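Local coordinates for putative peptide binding protein (PDB 3NOH) that is of unknown function but, as a putative peptide-binding protein of the periplasmic-binding-protein clan, may bind a peptide, at residues 17-22 with 71-76; 23-28 with 129-134; 60-65 with 89-94; 104-109 with 119-124. One frame throughout, in Å; residues are numbered along the deposited sequence.

Contact 1. Residues 17-22 with 71-76; sequences AQLEGS and YALIRY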
loop_
_atom_site.group_PDB
_atom_site.type_symbol
_atom_site.label_atom_id
_atom_site.label_comp_id
_atom_site.label_asym_id
_atom_site.label_seq_id
_atom_site.Cartn_x
_atom_site.Cartn_y
_atom_site.Cartn_z
ATOM N N ALA A 17 -17.174 -9.332 -4.770
ATOM C CA ALA A 17 -16.128 -9.861 -3.863
ATOM C C ALA A 17 -15.966 -8.884 -2.684
ATOM O O ALA A 17 -16.047 -7.667 -2.884
ATOM C CB ALA A 17 -14.778 -10.014 -4.620
ATOM N N GLN A 18 -15.736 -9.398 -1.472
ATOM C CA GLN A 18 -15.592 -8.551 -0.266
ATOM C C GLN A 18 -14.234 -8.783 0.396
ATOM O O GLN A 18 -13.695 -9.863 0.263
ATOM C CB GLN A 18 -16.688 -8.891 0.751
ATOM C CG GLN A 18 -18.087 -8.833 0.165
ATOM C CD GLN A 18 -19.091 -9.650 0.931
ATOM O OE1 GLN A 18 -18.755 -10.633 1.623
ATOM N NE2 GLN A 18 -20.358 -9.277 0.788
ATOM N N LEU A 19 -13.737 -7.789 1.141
ATOM C CA LEU A 19 -12.467 -7.917 1.891
ATOM C C LEU A 19 -12.704 -8.905 3.030
ATOM O O LEU A 19 -13.766 -8.870 3.690
ATOM C CB LEU A 19 -12.070 -6.580 2.511
ATOM C CG LEU A 19 -11.706 -5.464 1.527
ATOM C CD1 LEU A 19 -11.534 -4.129 2.278
ATOM C CD2 LEU A 19 -10.467 -5.875 0.769
ATOM N N GLU A 20 -11.731 -9.784 3.243
ATOM C CA GLU A 20 -11.799 -10.787 4.278
ATOM C C GLU A 20 -10.389 -11.140 4.772
ATOM O O GLU A 20 -9.475 -11.251 3.987
ATOM C CB GLU A 20 -12.484 -12.033 3.719
ATOM C CG GLU A 20 -13.064 -12.922 4.752
ATOM C CD GLU A 20 -13.246 -14.325 4.230
ATOM O OE1 GLU A 20 -13.281 -14.486 2.981
ATOM O OE2 GLU A 20 -13.333 -15.255 5.063
ATOM N N GLY A 21 -10.218 -11.293 6.079
ATOM C CA GLY A 21 -8.928 -11.702 6.634
ATOM C C GLY A 21 -7.980 -10.523 6.752
ATOM O O GLY A 21 -8.400 -9.372 6.822
ATOM N N SER A 22 -6.676 -10.841 6.701
ATOM C CA SER A 22 -5.594 -9.872 6.880
ATOM C C SER A 22 -5.056 -9.446 5.565
ATOM O O SER A 22 -4.961 -10.234 4.627
ATOM C CB SER A 22 -4.426 -10.531 7.674
ATOM O OG SER A 22 -4.805 -10.801 8.989
ATOM N N TYR A 71 -10.444 -8.544 -6.525
ATOM C CA TYR A 71 -11.386 -7.494 -6.928
ATOM C C TYR A 71 -11.807 -6.600 -5.779
ATOM O O TYR A 71 -11.940 -5.374 -5.944
ATOM C CB TYR A 71 -12.595 -8.103 -7.612
ATOM C CG TYR A 71 -12.261 -9.070 -8.730
ATOM C CD1 TYR A 71 -11.259 -8.777 -9.654
ATOM C CD2 TYR A 71 -12.979 -10.252 -8.889
ATOM C CE1 TYR A 71 -10.951 -9.651 -10.686
ATOM C CE2 TYR A 71 -12.675 -11.150 -9.921
ATOM C CZ TYR A 71 -11.661 -10.843 -10.809
ATOM O OH TYR A 71 -11.340 -11.713 -11.826
ATOM N N ALA A 72 -12.010 -7.200 -4.602
ATOM C CA ALA A 72 -12.367 -6.443 -3.428
ATOM C C ALA A 72 -11.240 -5.495 -3.046
ATOM O O ALA A 72 -11.521 -4.355 -2.665
ATOM C CB ALA A 72 -12.682 -7.347 -2.248
ATOM N N LEU A 73 -10.000 -5.962 -3.112
ATOM C CA LEU A 73 -8.848 -5.107 -2.785
ATOM C C LEU A 73 -8.633 -3.969 -3.792
ATOM O O LEU A 73 -8.179 -2.882 -3.400
ATOM C CB LEU A 73 -7.554 -5.896 -2.566
ATOM C CG LEU A 73 -6.441 -5.178 -1.828
ATOM C CD1 LEU A 73 -6.866 -4.631 -0.405
ATOM C CD2 LEU A 73 -5.207 -6.121 -1.724
ATOM N N ILE A 74 -8.946 -4.217 -5.068
ATOM C CA ILE A 74 -8.858 -3.119 -6.035
ATOM C C ILE A 74 -9.899 -2.047 -5.673
ATOM O O ILE A 74 -9.574 -0.854 -5.703
ATOM C CB ILE A 74 -9.037 -3.559 -7.507
ATOM C CG1 ILE A 74 -7.976 -4.580 -7.905
ATOM C CG2 ILE A 74 -8.970 -2.341 -8.453
ATOM C CD1 ILE A 74 -8.370 -5.321 -9.174
ATOM N N ARG A 75 -11.131 -2.453 -5.324
ATOM C CA ARG A 75 -12.185 -1.517 -4.883
ATOM C C ARG A 75 -11.694 -0.677 -3.705
ATOM O O ARG A 75 -11.820 0.570 -3.697
ATOM C CB ARG A 75 -13.452 -2.259 -4.456
ATOM C CG ARG A 75 -14.360 -2.713 -5.565
ATOM C CD ARG A 75 -15.859 -2.725 -5.143
ATOM N NE ARG A 75 -16.127 -3.240 -3.799
ATOM C CZ ARG A 75 -16.104 -4.526 -3.460
ATOM N NH1 ARG A 75 -15.796 -5.455 -4.359
ATOM N NH2 ARG A 75 -16.368 -4.884 -2.215
ATOM N N TYR A 76 -11.138 -1.366 -2.701
ATOM C CA TYR A 76 -10.558 -0.741 -1.485
ATOM C C TYR A 76 -9.433 0.251 -1.867
ATOM O O TYR A 76 -9.414 1.400 -1.387
ATOM C CB TYR A 76 -10.007 -1.812 -0.512
ATOM C CG TYR A 76 -9.191 -1.218 0.598
ATOM C CD1 TYR A 76 -9.809 -0.734 1.758
ATOM C CD2 TYR A 76 -7.809 -1.067 0.473
ATOM C CE1 TYR A 76 -9.031 -0.099 2.792
ATOM C CE2 TYR A 76 -7.046 -0.447 1.493
ATOM C CZ TYR A 76 -7.669 0.023 2.628
ATOM O OH TYR A 76 -6.881 0.614 3.595
#
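Leu-19 overlaps the start of helix 71-86 with both of its methyl groups. Its CG stands anti to the carbonyl carbon (chi1 -66°), and beyond it the branches part: CD2 packs on the CB of Ala-72 and the CD1 of Leu-73, each 4.0 Å away, while CD1 reaches the CD1 of Tyr-76 at 3.8 Å. The Leu-19 and Tyr-76 side chains cross at about a right angle. An alanine in place of Leu-19 would probably open a gap beside Leu-73 and Tyr-76, since both methyl branches touching them would be gone. Ala-72 turns its CB into the backbone of the incoming loop, 3.4 Å from the O of Ala-17. Residues 17-22 form the lead-in to strand 22-27, and the helix is the connection of a beta-alpha-beta unit, so the contact lays the start of the modelled chain across the helix's first turns. Met-138, the last residue modelled, touches Leu-19, Leu-73 and Tyr-76 as well. On the polar side, in the conformer described here, one of two deposited, Arg-75 grips a single oxygen end-on: NH1 lies 2.7 Å and NH2 2.9 Å from the O of Ala-17. That oxygen sits only 2° out of the guanidinium plane, and both nitrogens lie in the plane of the carbonyl. Outside the two segments, NH2 also meets a sulfate ion, probably from the crystallisation liquor.

Contact 2. Residues 23-28 with 129-134; sequences YIFCMN and DYIILD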
loop_
_atom_site.group_PDB
_atom_site.type_symbol
_atom_site.label_atom_id
_atom_site.label_comp_id
_atom_site.label_asym_id
_atom_site.label_seq_id
_atom_site.Cartn_x
_atom_site.Cartn_y
_atom_site.Cartn_z
ATOM N N TYR A 23 -4.692 -8.174 5.501
ATOM C CA TYR A 23 -4.052 -7.594 4.365
ATOM C C TYR A 23 -2.846 -6.883 4.861
ATOM O O TYR A 23 -2.691 -6.614 6.069
ATOM C CB TYR A 23 -4.999 -6.595 3.678
ATOM C CG TYR A 23 -6.189 -7.273 3.079
ATOM C CD1 TYR A 23 -7.265 -7.594 3.873
ATOM C CD2 TYR A 23 -6.229 -7.606 1.717
ATOM C CE1 TYR A 23 -8.366 -8.286 3.343
ATOM C CE2 TYR A 23 -7.313 -8.281 1.185
ATOM C CZ TYR A 23 -8.370 -8.623 1.997
ATOM O OH TYR A 23 -9.479 -9.272 1.463
ATOM N N ILE A 24 -1.981 -6.595 3.893
ATOM C CA ILE A 24 -0.863 -5.737 4.168
ATOM C C ILE A 24 -0.776 -4.543 3.268
ATOM O O ILE A 24 -1.125 -4.611 2.093
ATOM C CB ILE A 24 0.456 -6.478 4.176
ATOM C CG1 ILE A 24 0.799 -7.071 2.840
ATOM C CG2 ILE A 24 0.537 -7.541 5.318
ATOM C CD1 ILE A 24 2.337 -7.451 2.842
ATOM N N PHE A 25 -0.356 -3.420 3.884
ATOM C CA PHE A 25 0.087 -2.242 3.190
ATOM C C PHE A 25 1.576 -2.168 3.362
ATOM O O PHE A 25 2.044 -2.034 4.492
ATOM C CB PHE A 25 -0.602 -0.975 3.677
ATOM C CG PHE A 25 -0.073 0.281 3.062
ATOM C CD1 PHE A 25 -0.295 0.552 1.741
ATOM C CD2 PHE A 25 0.664 1.199 3.835
ATOM C CE1 PHE A 25 0.206 1.690 1.164
ATOM C CE2 PHE A 25 1.144 2.364 3.243
ATOM C CZ PHE A 25 0.928 2.589 1.921
ATOM N N CYS A 26 2.314 -2.232 2.239
ATOM C CA CYS A 26 3.747 -2.465 2.291
ATOM C C CYS A 26 4.451 -1.375 1.464
ATOM O O CYS A 26 4.062 -1.120 0.321
ATOM C CB CYS A 26 4.074 -3.881 1.721
ATOM S SG CYS A 26 5.792 -4.323 1.921
HETATM N N MSE A 27 5.492 -0.769 2.051
HETATM C CA MSE A 27 6.280 0.293 1.423
HETATM C C MSE A 27 7.711 -0.163 1.285
HETATM O O MSE A 27 8.255 -0.821 2.188
HETATM C CB MSE A 27 6.227 1.583 2.282
HETATM C CG MSE A 27 4.836 2.187 2.341
HETATM SE SE MSE A 27 4.705 3.515 3.690
HETATM C CE MSE A 27 4.592 2.271 5.186
ATOM N N ASN A 28 8.347 0.237 0.199
ATOM C CA ASN A 28 9.766 0.011 -0.037
ATOM C C ASN A 28 10.577 1.143 0.637
ATOM O O ASN A 28 10.670 2.273 0.147
ATOM C CB ASN A 28 10.037 -0.021 -1.542
ATOM C CG ASN A 28 11.472 -0.349 -1.856
ATOM O OD1 ASN A 28 12.368 -0.313 -0.972
ATOM N ND2 ASN A 28 11.725 -0.649 -3.129
ATOM N N ASP A 129 8.786 -2.290 4.740
ATOM C CA ASP A 129 8.166 -1.642 5.892
ATOM C C ASP A 129 6.666 -1.760 5.688
ATOM O O ASP A 129 6.088 -1.121 4.789
ATOM C CB ASP A 129 8.579 -0.194 6.027
ATOM C CG ASP A 129 8.052 0.449 7.334
ATOM O OD1 ASP A 129 7.700 -0.291 8.275
ATOM O OD2 ASP A 129 7.950 1.691 7.412
ATOM N N TYR A 130 6.017 -2.604 6.506
ATOM C CA TYR A 130 4.596 -2.828 6.291
ATOM C C TYR A 130 3.759 -2.821 7.564
ATOM O O TYR A 130 4.279 -2.833 8.687
ATOM C CB TYR A 130 4.361 -4.141 5.495
ATOM C CG TYR A 130 4.696 -5.351 6.244
ATOM C CD1 TYR A 130 6.001 -5.852 6.298
ATOM C CD2 TYR A 130 3.714 -5.972 7.060
ATOM C CE1 TYR A 130 6.296 -6.983 7.056
ATOM C CE2 TYR A 130 4.001 -7.066 7.828
ATOM C CZ TYR A 130 5.276 -7.559 7.853
ATOM O OH TYR A 130 5.517 -8.674 8.556
ATOM N N ILE A 131 2.442 -2.744 7.343
ATOM C CA ILE A 131 1.440 -2.813 8.384
ATOM C C ILE A 131 0.348 -3.811 7.991
ATOM O O ILE A 131 -0.033 -3.887 6.810
ATOM C CB ILE A 131 0.867 -1.397 8.682
ATOM C CG1 ILE A 131 -0.112 -1.404 9.817
ATOM C CG2 ILE A 131 0.196 -0.763 7.455
ATOM C CD1 ILE A 131 -0.374 0.043 10.357
ATOM N N ILE A 132 -0.095 -4.600 8.969
ATOM C CA ILE A 132 -1.219 -5.530 8.804
ATOM C C ILE A 132 -2.505 -4.777 9.062
ATOM O O ILE A 132 -2.629 -4.049 10.069
ATOM C CB ILE A 132 -1.165 -6.756 9.736
ATOM C CG1 ILE A 132 -0.113 -7.748 9.283
ATOM C CG2 ILE A 132 -2.500 -7.497 9.782
ATOM C CD1 ILE A 132 0.141 -8.807 10.278
ATOM N N LEU A 133 -3.422 -4.931 8.111
ATOM C CA LEU A 133 -4.730 -4.297 8.107
ATOM C C LEU A 133 -5.742 -5.417 8.228
ATOM O O LEU A 133 -5.585 -6.455 7.608
ATOM C CB LEU A 133 -4.966 -3.571 6.801
ATOM C CG LEU A 133 -3.970 -2.500 6.408
ATOM C CD1 LEU A 133 -4.227 -2.041 4.985
ATOM C CD2 LEU A 133 -4.060 -1.362 7.470
ATOM N N ASP A 134 -6.786 -5.176 9.023
ATOM C CA ASP A 134 -7.873 -6.116 9.190
ATOM C C ASP A 134 -9.072 -5.693 8.331
ATOM O O ASP A 134 -9.417 -4.508 8.272
ATOM C CB ASP A 134 -8.302 -6.194 10.642
ATOM C CG ASP A 134 -9.317 -7.274 10.862
ATOM O OD1 ASP A 134 -8.937 -8.481 10.838
ATOM O OD2 ASP A 134 -10.498 -6.912 11.026
#
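Tyr-23 pairs with Leu-133 and Phe-25 with Ile-131, two of the hydrogen-bonded pairs that join strand 22-27 to strand 129-134 in antiparallel fashion at one margin of the mixed five-stranded sheet of this alpha/beta fold. The bond from Leu-133 N to Tyr-23 O is short, 2.7 Å, and nearly straight at 175°. On the face carrying Phe-25, the CB of that residue touches the CG2 of Ile-131 at 3.9 Å and the CD1 of Leu-133 at 4.0 Å. Across the other face, the CB atoms of Cys-26 and Tyr-130 meet at 3.8 Å. Tyr-130 holds its CG between the backbone N and the carbonyl carbon (chi1 68°), and its ring brings CD2 to 3.9 Å from the CG2 of Ile-24. Further out, helix 37-47 covers the Met-27 and Leu-133 face, while Leu-125 of helix 122-126 touches Ile-24, Cys-26 and Tyr-130. The carboxylate of Asp-129 is shared by two bases of helix 37-47, Arg-40 at OD2 and Lys-44 at OD1, and the OH of Tyr-23 bonds Glu-20 N. Beside Asp-129, Met-27, a selenomethionine, bends at chi3 (-77°) to set its CE 3.7 Å from the O of Asp-129.

Contact 3. Residues 60-65 with 89-94; sequences LSFDIY and ADVQIK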
loop_
_atom_site.group_PDB
_atom_site.type_symbol
_atom_site.label_atom_id
_atom_site.label_comp_id
_atom_site.label_asym_id
_atom_site.label_seq_id
_atom_site.Cartn_x
_atom_site.Cartn_y
_atom_site.Cartn_z
ATOM N N LEU A 60 3.990 14.504 -1.757
ATOM C CA LEU A 60 4.133 13.097 -1.646
ATOM C C LEU A 60 3.435 12.465 -2.830
ATOM O O LEU A 60 2.233 12.646 -3.023
ATOM C CB LEU A 60 3.522 12.601 -0.345
ATOM C CG LEU A 60 3.607 11.093 -0.128
ATOM C CD1 LEU A 60 5.051 10.550 -0.083
ATOM C CD2 LEU A 60 2.894 10.790 1.180
ATOM N N SER A 61 4.184 11.712 -3.631
ATOM C CA SER A 61 3.597 11.095 -4.784
ATOM C C SER A 61 4.183 9.714 -4.924
ATOM O O SER A 61 5.395 9.614 -4.930
ATOM C CB SER A 61 3.981 11.904 -6.040
ATOM O OG SER A 61 3.310 11.388 -7.157
ATOM N N PHE A 62 3.335 8.689 -5.060
ATOM C CA PHE A 62 3.797 7.301 -5.155
ATOM C C PHE A 62 2.696 6.419 -5.684
ATOM O O PHE A 62 1.519 6.790 -5.674
ATOM C CB PHE A 62 4.364 6.754 -3.825
ATOM C CG PHE A 62 3.355 6.631 -2.717
ATOM C CD1 PHE A 62 3.054 7.736 -1.910
ATOM C CD2 PHE A 62 2.684 5.449 -2.490
ATOM C CE1 PHE A 62 2.088 7.612 -0.904
ATOM C CE2 PHE A 62 1.731 5.330 -1.449
ATOM C CZ PHE A 62 1.441 6.414 -0.668
ATOM N N ASP A 63 3.083 5.268 -6.198
ATOM C CA ASP A 63 2.141 4.310 -6.722
ATOM C C ASP A 63 1.894 3.210 -5.695
ATOM O O ASP A 63 2.797 2.764 -4.956
ATOM C CB ASP A 63 2.680 3.696 -8.023
ATOM C CG ASP A 63 2.849 4.717 -9.154
ATOM O OD1 ASP A 63 2.190 5.749 -9.126
ATOM O OD2 ASP A 63 3.683 4.448 -10.071
ATOM N N ILE A 64 0.685 2.663 -5.728
ATOM C CA ILE A 64 0.338 1.480 -4.971
ATOM C C ILE A 64 -0.048 0.365 -5.934
ATOM O O ILE A 64 -0.981 0.515 -6.720
ATOM C CB ILE A 64 -0.857 1.709 -4.003
ATOM C CG1 ILE A 64 -0.495 2.818 -3.011
ATOM C CG2 ILE A 64 -1.200 0.397 -3.261
ATOM C CD1 ILE A 64 -1.643 3.304 -2.100
ATOM N N TYR A 65 0.662 -0.741 -5.921
ATOM C CA TYR A 65 0.328 -1.898 -6.743
ATOM C C TYR A 65 -0.673 -2.818 -6.051
ATOM O O TYR A 65 -0.715 -2.907 -4.835
ATOM C CB TYR A 65 1.578 -2.707 -7.075
ATOM C CG TYR A 65 2.640 -2.013 -7.868
ATOM C CD1 TYR A 65 2.396 -0.860 -8.564
ATOM C CD2 TYR A 65 3.896 -2.603 -7.972
ATOM C CE1 TYR A 65 3.398 -0.241 -9.340
ATOM C CE2 TYR A 65 4.890 -2.019 -8.730
ATOM C CZ TYR A 65 4.626 -0.867 -9.439
ATOM O OH TYR A 65 5.639 -0.273 -10.186
ATOM N N ALA A 89 -1.908 14.225 -1.426
ATOM C CA ALA A 89 -0.947 13.290 -1.999
ATOM C C ALA A 89 -1.303 13.149 -3.494
ATOM O O ALA A 89 -2.372 13.641 -3.925
ATOM C CB ALA A 89 -1.017 11.952 -1.277
ATOM N N ASP A 90 -0.374 12.648 -4.311
ATOM C CA ASP A 90 -0.702 12.303 -5.701
ATOM C C ASP A 90 -0.363 10.831 -5.877
ATOM O O ASP A 90 0.741 10.460 -6.225
ATOM C CB ASP A 90 -0.004 13.119 -6.778
ATOM C CG ASP A 90 -0.558 12.797 -8.233
ATOM O OD1 ASP A 90 -1.627 12.129 -8.413
ATOM O OD2 ASP A 90 0.066 13.282 -9.201
ATOM N N VAL A 91 -1.317 10.009 -5.510
ATOM C CA VAL A 91 -1.142 8.563 -5.556
ATOM C C VAL A 91 -1.945 7.983 -6.723
ATOM O O VAL A 91 -3.012 8.514 -7.093
ATOM C CB VAL A 91 -1.586 7.946 -4.207
ATOM C CG1 VAL A 91 -1.593 6.440 -4.240
ATOM C CG2 VAL A 91 -0.654 8.479 -3.073
ATOM N N GLN A 92 -1.359 6.966 -7.343
ATOM C CA GLN A 92 -2.018 6.138 -8.372
ATOM C C GLN A 92 -2.046 4.690 -7.902
ATOM O O GLN A 92 -1.105 4.204 -7.240
ATOM C CB GLN A 92 -1.242 6.178 -9.719
ATOM C CG GLN A 92 -1.010 7.487 -10.238
ATOM C CD GLN A 92 -0.253 7.467 -11.542
ATOM O OE1 GLN A 92 -0.736 7.966 -12.553
ATOM N NE2 GLN A 92 0.987 6.887 -11.518
ATOM N N ILE A 93 -3.106 3.973 -8.259
ATOM C CA ILE A 93 -3.210 2.525 -8.094
ATOM C C ILE A 93 -2.933 1.902 -9.515
ATOM O O ILE A 93 -3.457 2.335 -10.517
ATOM C CB ILE A 93 -4.611 2.079 -7.667
ATOM C CG1 ILE A 93 -5.118 2.881 -6.428
ATOM C CG2 ILE A 93 -4.625 0.533 -7.407
ATOM C CD1 ILE A 93 -4.152 2.807 -5.244
ATOM N N LYS A 94 -2.071 0.878 -9.506
ATOM C CA LYS A 94 -1.697 0.126 -10.711
ATOM C C LYS A 94 -1.817 -1.342 -10.422
ATOM O O LYS A 94 -1.170 -1.869 -9.490
ATOM C CB LYS A 94 -0.250 0.429 -11.093
ATOM C CG LYS A 94 -0.038 1.820 -11.562
ATOM C CD LYS A 94 1.350 2.016 -12.139
ATOM C CE LYS A 94 1.541 3.442 -12.494
ATOM N NZ LYS A 94 2.986 3.750 -12.816
HETATM O O HOH W 1 5.065 2.023 -11.811
#
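Phe-62 and Val-91 lie side by side on neighbouring parallel strands, 61-67 and 90-96, the two strands of a beta-alpha-beta unit connected by helix 71-86. This is the tight side: the CG2 of Val-91 sits over one face of the Phe-62 ring in a CH-pi contact, 3.9 Å from its centroid. Next to them the CD1 of Ile-93 presses on the CB of Ile-64 at 3.7 Å, and helix 71-86 covers Val-91 and Ile-93. The strands are firmly bonded around Ile-64, whose N reaches the O of Gln-92 at 2.8 Å, but the bonds at Phe-62 are weak. The opposite face is more open and polar, with Gln-92 exposed. There Asp-63 OD1 takes the NE2 of Gln-92 on its syn side at 2.9 Å, tilted out of the carboxylate plane but nearly straight, 174° at the hydrogen, while Lys-94 NZ forms a salt bridge with OD2 at 2.9 Å from above that plane. An alanine at Asp-63 would probably leave the Lys-94 charge without its mate and the Gln-92 amide freer to turn. In the Lys-94 conformer described, one of two, the OH of Tyr-65, also bonded to Arg-104, is bridged by a water 2.9 Å from Lys-94 NZ.

Contact 4. Residues 104-109 with 119-124; sequences RAVSGK and LVSTDA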
loop_
_atom_site.group_PDB
_atom_site.type_symbol
_atom_site.label_atom_id
_atom_site.label_comp_id
_atom_site.label_asym_id
_atom_site.label_seq_id
_atom_site.Cartn_x
_atom_site.Cartn_y
_atom_site.Cartn_z
ATOM N N ARG A 104 7.814 -8.415 -8.395
ATOM C CA ARG A 104 8.236 -7.014 -8.145
ATOM C C ARG A 104 8.549 -6.795 -6.675
ATOM O O ARG A 104 9.472 -6.045 -6.330
ATOM C CB ARG A 104 7.153 -6.052 -8.572
ATOM C CG ARG A 104 6.863 -6.063 -10.059
ATOM C CD ARG A 104 7.949 -5.415 -10.884
ATOM N NE ARG A 104 7.316 -4.961 -12.112
ATOM C CZ ARG A 104 6.842 -3.737 -12.290
ATOM N NH1 ARG A 104 7.045 -2.813 -11.378
ATOM N NH2 ARG A 104 6.239 -3.412 -13.421
ATOM N N ALA A 105 7.768 -7.443 -5.788
ATOM C CA ALA A 105 8.051 -7.307 -4.344
ATOM C C ALA A 105 9.400 -7.851 -4.001
ATOM O O ALA A 105 10.144 -7.262 -3.201
ATOM C CB ALA A 105 6.988 -7.989 -3.503
ATOM N N VAL A 106 9.764 -8.997 -4.601
ATOM C CA VAL A 106 11.041 -9.631 -4.337
ATOM C C VAL A 106 12.210 -8.775 -4.868
ATOM O O VAL A 106 13.246 -8.605 -4.180
ATOM C CB VAL A 106 11.120 -11.063 -4.931
ATOM C CG1 VAL A 106 12.600 -11.571 -4.971
ATOM C CG2 VAL A 106 10.195 -12.005 -4.141
ATOM N N SER A 107 12.044 -8.242 -6.089
ATOM C CA SER A 107 13.124 -7.470 -6.701
ATOM C C SER A 107 13.223 -6.033 -6.150
ATOM O O SER A 107 14.187 -5.363 -6.453
ATOM C CB SER A 107 12.941 -7.405 -8.212
ATOM O OG SER A 107 11.737 -6.737 -8.511
ATOM N N GLY A 108 12.249 -5.588 -5.384
ATOM C CA GLY A 108 12.178 -4.178 -4.960
ATOM C C GLY A 108 11.768 -3.196 -6.051
ATOM O O GLY A 108 11.859 -1.981 -5.829
ATOM N N LYS A 109 11.203 -3.691 -7.161
ATOM C CA LYS A 109 10.758 -2.805 -8.235
ATOM C C LYS A 109 9.305 -2.399 -7.964
ATOM O O LYS A 109 8.345 -2.673 -8.735
ATOM C CB LYS A 109 11.059 -3.413 -9.609
ATOM C CG LYS A 109 12.587 -3.369 -9.908
ATOM C CD LYS A 109 13.142 -4.519 -10.807
ATOM C CE LYS A 109 12.921 -4.334 -12.328
ATOM N NZ LYS A 109 14.066 -3.711 -13.076
ATOM N N LEU A 119 -0.064 -13.290 0.078
ATOM C CA LEU A 119 0.241 -13.292 -1.337
ATOM C C LEU A 119 1.772 -13.343 -1.589
ATOM O O LEU A 119 2.234 -14.128 -2.395
ATOM C CB LEU A 119 -0.324 -12.092 -2.054
ATOM C CG LEU A 119 0.042 -12.003 -3.562
ATOM C CD1 LEU A 119 -0.356 -13.302 -4.401
ATOM C CD2 LEU A 119 -0.500 -10.738 -4.220
ATOM N N VAL A 120 2.506 -12.446 -0.939
ATOM C CA VAL A 120 3.927 -12.180 -1.226
ATOM C C VAL A 120 4.857 -12.954 -0.328
ATOM O O VAL A 120 4.522 -13.344 0.786
ATOM C CB VAL A 120 4.195 -10.631 -1.140
ATOM C CG1 VAL A 120 5.687 -10.233 -1.195
ATOM C CG2 VAL A 120 3.314 -9.867 -2.135
ATOM N N SER A 121 6.027 -13.278 -0.887
ATOM C CA SER A 121 7.093 -13.968 -0.222
ATOM C C SER A 121 7.413 -13.384 1.149
ATOM O O SER A 121 7.627 -12.201 1.228
ATOM C CB SER A 121 8.370 -13.824 -1.075
ATOM O OG SER A 121 9.510 -14.197 -0.337
ATOM N N THR A 122 7.507 -14.212 2.167
ATOM C CA THR A 122 7.852 -13.749 3.502
ATOM C C THR A 122 9.246 -13.077 3.499
ATOM O O THR A 122 9.450 -12.062 4.162
ATOM C CB THR A 122 7.715 -14.896 4.513
ATOM O OG1 THR A 122 8.543 -15.988 4.096
ATOM C CG2 THR A 122 6.227 -15.356 4.582
ATOM N N ASP A 123 10.173 -13.602 2.684
ATOM C CA ASP A 123 11.497 -12.979 2.482
ATOM C C ASP A 123 11.384 -11.564 1.939
ATOM O O ASP A 123 12.070 -10.678 2.416
ATOM C CB ASP A 123 12.373 -13.781 1.485
ATOM C CG ASP A 123 12.948 -15.059 2.056
ATOM O OD1 ASP A 123 12.844 -15.326 3.282
ATOM O OD2 ASP A 123 13.537 -15.804 1.238
ATOM N N ALA A 124 10.513 -11.337 0.946
ATOM C CA ALA A 124 10.310 -10.025 0.410
ATOM C C ALA A 124 9.775 -9.071 1.497
ATOM O O ALA A 124 10.147 -7.906 1.564
ATOM C CB ALA A 124 9.383 -10.068 -0.800
#
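Arg-104 NH1 bonds two oxygens, the O of Lys-109 at 2.9 Å and the hydroxyl of Tyr-65. Lys-109 O lies 1° out of the guanidinium plane, and the N-H points at it with an angle of 155°. Arg-104 and Lys-109 are each modelled in two conformers, so this describes one of each. The bond spans the end of helix 98-107, where Gly-108, at positive phi, turns the chain out of the helix; the guanidinium also makes a cation-pi contact with Tyr-96. Next to Arg-104, on the flank that meets residues 119-124, the side-chain contacts are apolar. The CB of Ala-105 comes to 3.5 Å from the CG1 of Val-120, tighter than usual for two carbons, and lies 4.2 Å from the CB of Ala-124. Val-106 contributes its CG2, which stands anti to the carbonyl carbon and packs 3.9 Å from the CB of Ala-124 and 4.0 Å from the CB of Ser-121. Ser-121 is the N-cap of helix 122-126: in one of its two conformers its OG accepts from the N of Ala-124 at 3.3 Å. Beneath the two helices, Phe-113 of strand 112-116 touches both Ala-105 and Val-120. Arg-104 and Ser-121 thus spend these bonds within their own segments or, at Tyr-65, elsewhere in the fold, and the side chains meet across the contact through carbon atoms, mostly methyls, with the small alanines allowing the close approach.

Overall arrangement
Contact 2 is central, its centre about 6 Å from that of the chain, and touches each of the others. Contact 1 lies about 14 Å from it between centres and joins it where Leu-73 CD1 meets Tyr-23 CD2 at 3.7 Å. Contact 3 belongs to the same sheet, with Phe-25 CE1 and Ile-64 CD1 4.1 Å apart. Contact 4, about 12 Å away between centres, touches it where Asn-28 ND2 packs 3.0 Å from Gly-108 O. Contacts 3 and 4 meet at the Tyr-65 OH to Arg-104 NH1 bond, 3.1 Å. Contacts 1 and 4 are about 20 Å apart between centres. No binding site is established; the sulfate near contact 1 and the glycerol near contact 4 probably come from crystallisation.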